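Local coordinates for stromal cell-derived factor 2-like protein (Arabidopsis thaliana, PDB 3MAL) that takes part in protein quality control and the unfolded protein response of the endoplasmic reticulum, in a complex with ERDJ3B and BIP1, at residues Ala103-Gly108 with Gln169-Gly174. Residues are numbered along the deposited sequence; the frame is centred on the assembly and turned at random.
Sequences ASPISG and QQEVCG
The carboxylate of E171 reaches from strand 170-175 into the turn S104-S107 and takes four hydrogen bonds there. Three converge on OE2. S104 OG and I106 N, each 2.8 Å from E171 OE2, approach from above the carboxylate plane, on opposite faces. S107 N lies 2.9 Å from E171 OE2 on the syn side, tilted toward the face of I106 N. Its bond is straighter than that of I106 N (168° against 148°). S107 OG donates to the syn lone pair of E171 OE1, 2.7 Å away. CG of E171 stands anti to the backbone N (chi1 -163°) and the chain runs extended beyond it, carrying the acid across to the loop. Beside the carboxylate, C173 CB packs 3.7 Å from S104 OG. A second shell fixes the groups: N109 binds both serine hydroxyls, through its backbone N to S104 OG and its ND2 to S107 OG, and H158 NE2 from neighbouring strand 154-161 bonds OE1. The loop between strands 96-100 and 110-115 is thereby tied to a strand of the third MIR repeat in this beta-trefoil. With successive amides and two hydroxyls directed at one buried carboxylate, the site would be expected to favour the ionised acid.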
ATOM      1  N   ALA A 103      13.005  11.953  -1.304  1.00 13.85           N
ATOM      2  CA  ALA A 103      12.823  11.755  -2.748  1.00 13.36           C
ATOM      3  C   ALA A 103      12.862  10.273  -3.180  1.00 12.46           C
ATOM      4  O   ALA A 103      13.782   9.531  -2.820  1.00 12.39           O
ATOM      5  CB  ALA A 103      13.874  12.579  -3.542  1.00 14.52           C
ATOM      6  N   SER A 104      11.844   9.858  -3.945  1.00 11.43           N
ATOM      7  CA  SER A 104      11.770   8.517  -4.551  1.00 10.07           C
ATOM      8  C   SER A 104      12.888   8.391  -5.599  1.00 10.55           C
ATOM      9  O   SER A 104      13.303   9.404  -6.165  1.00 10.31           O
ATOM     10  CB  SER A 104      10.394   8.300  -5.184  1.00 10.07           C
ATOM     11  OG  SER A 104      10.145   9.155  -6.306  1.00  7.61           O
ATOM     12  N   PRO A 105      13.368   7.160  -5.873  1.00 10.43           N
ATOM     13  CA  PRO A 105      14.629   7.054  -6.632  1.00 11.25           C
ATOM     14  C   PRO A 105      14.599   7.378  -8.126  1.00 11.63           C
ATOM     15  O   PRO A 105      15.663   7.671  -8.693  1.00 12.79           O
ATOM     16  CB  PRO A 105      15.062   5.588  -6.413  1.00 11.52           C
ATOM     17  CG  PRO A 105      14.006   4.951  -5.563  1.00 10.75           C
ATOM     18  CD  PRO A 105      12.822   5.851  -5.507  1.00 10.11           C
ATOM     19  N   ILE A 106      13.437   7.313  -8.776  1.00 11.45           N
ATOM     20  CA  ILE A 106      13.393   7.540 -10.221  1.00 11.50           C
ATOM     21  C   ILE A 106      12.822   8.914 -10.563  1.00 11.89           C
ATOM     22  O   ILE A 106      13.463   9.676 -11.300  1.00 12.51           O
ATOM     23  CB  ILE A 106      12.646   6.393 -11.023  1.00 11.10           C
ATOM     24  CG1 ILE A 106      13.403   5.062 -10.891  1.00 10.51           C
ATOM     25  CG2 ILE A 106      12.540   6.743 -12.491  1.00 11.62           C
ATOM     26  CD1 ILE A 106      12.793   3.902 -11.727  1.00 10.33           C
ATOM     27  N   SER A 107      11.647   9.230 -10.017  1.00 11.01           N
ATOM     28  CA  SER A 107      10.909  10.438 -10.402  1.00 10.87           C
ATOM     29  C   SER A 107      11.044  11.613  -9.409  1.00 10.61           C
ATOM     30  O   SER A 107      10.536  12.705  -9.660  1.00 10.38           O
ATOM     31  CB  SER A 107       9.437  10.107 -10.646  1.00 10.50           C
ATOM     32  OG  SER A 107       8.820   9.647  -9.439  1.00 11.75           O
ATOM     33  N   GLY A 108      11.720  11.401  -8.288  1.00 10.08           N
ATOM     34  CA  GLY A 108      11.926  12.496  -7.324  1.00 10.62           C
ATOM     35  C   GLY A 108      10.625  12.962  -6.693  1.00 10.59           C
ATOM     36  O   GLY A 108      10.477  14.145  -6.348  1.00 11.44           O
ATOM     37  N   GLN A 169      10.678  -4.074 -12.494  1.00  8.79           N
ATOM     38  CA  GLN A 169       9.732  -3.622 -11.450  1.00  8.40           C
ATOM     39  C   GLN A 169       9.567  -2.094 -11.523  1.00  8.01           C
ATOM     40  O   GLN A 169      10.503  -1.393 -11.905  1.00  7.98           O
ATOM     41  CB  GLN A 169      10.194  -4.036 -10.058  1.00  8.21           C
ATOM     42  CG  GLN A 169      10.090  -5.559  -9.817  1.00  8.99           C
ATOM     43  CD  GLN A 169      10.745  -6.019  -8.508  1.00  9.68           C
ATOM     44  OE1 GLN A 169      10.619  -5.366  -7.458  1.00  9.32           O
ATOM     45  NE2 GLN A 169      11.425  -7.185  -8.560  1.00  9.37           N
ATOM     46  N   GLN A 170       8.378  -1.593 -11.190  1.00  7.62           N
ATOM     47  CA  GLN A 170       8.077  -0.157 -11.325  1.00  7.67           C
ATOM     48  C   GLN A 170       8.371   0.587 -10.026  1.00  8.00           C
ATOM     49  O   GLN A 170       8.226   0.025  -8.922  1.00  8.48           O
ATOM     50  CB  GLN A 170       6.594   0.076 -11.701  1.00  7.42           C
ATOM     51  CG  GLN A 170       6.234  -0.444 -13.057  1.00  7.39           C
ATOM     52  CD  GLN A 170       4.753  -0.356 -13.390  1.00  8.04           C
ATOM     53  OE1 GLN A 170       3.893  -0.047 -12.540  1.00  8.70           O
ATOM     54  NE2 GLN A 170       4.442  -0.622 -14.641  1.00  5.88           N
ATOM     55  N   GLU A 171       8.760   1.854 -10.167  1.00  7.28           N
ATOM     56  CA  GLU A 171       8.782   2.777  -9.033  1.00  8.06           C
ATOM     57  C   GLU A 171       7.392   2.908  -8.421  1.00  7.95           C
ATOM     58  O   GLU A 171       6.389   3.032  -9.136  1.00  7.83           O
ATOM     59  CB  GLU A 171       9.254   4.177  -9.457  1.00  7.68           C
ATOM     60  CG  GLU A 171       9.691   5.053  -8.271  1.00  9.27           C
ATOM     61  CD  GLU A 171       9.760   6.524  -8.627  1.00  8.82           C
ATOM     62  OE1 GLU A 171       8.861   6.998  -9.334  1.00 13.08           O
ATOM     63  OE2 GLU A 171      10.703   7.205  -8.193  1.00 10.68           O
ATOM     64  N   VAL A 172       7.353   2.901  -7.091  1.00  7.81           N
ATOM     65  CA  VAL A 172       6.156   3.303  -6.361  1.00  7.62           C
ATOM     66  C   VAL A 172       6.532   4.572  -5.599  1.00  7.51           C
ATOM     67  O   VAL A 172       7.636   4.673  -5.047  1.00  6.96           O
ATOM     68  CB  VAL A 172       5.663   2.168  -5.429  1.00  7.84           C
ATOM     69  CG1 VAL A 172       4.505   2.647  -4.507  1.00  7.40           C
ATOM     70  CG2 VAL A 172       5.231   0.974  -6.284  1.00  6.87           C
ATOM     71  N   CYS A 173       5.641   5.561  -5.619  1.00  7.95           N
ATOM     72  CA  CYS A 173       5.935   6.843  -4.959  1.00  8.00           C
ATOM     73  C   CYS A 173       4.626   7.492  -4.520  1.00  7.77           C
ATOM     74  O   CYS A 173       3.562   6.894  -4.673  1.00  7.14           O
ATOM     75  CB  CYS A 173       6.721   7.759  -5.903  1.00  7.34           C
ATOM     76  SG  CYS A 173       5.827   8.219  -7.395  1.00 11.29           S
ATOM     77  N   GLY A 174       4.722   8.690  -3.938  1.00  8.00           N
ATOM     78  CA  GLY A 174       3.552   9.476  -3.540  1.00  8.84           C
ATOM     79  C   GLY A 174       3.549  10.788  -4.312  1.00 10.56           C
ATOM     80  O   GLY A 174       4.614  11.410  -4.473  1.00 10.25           O
TER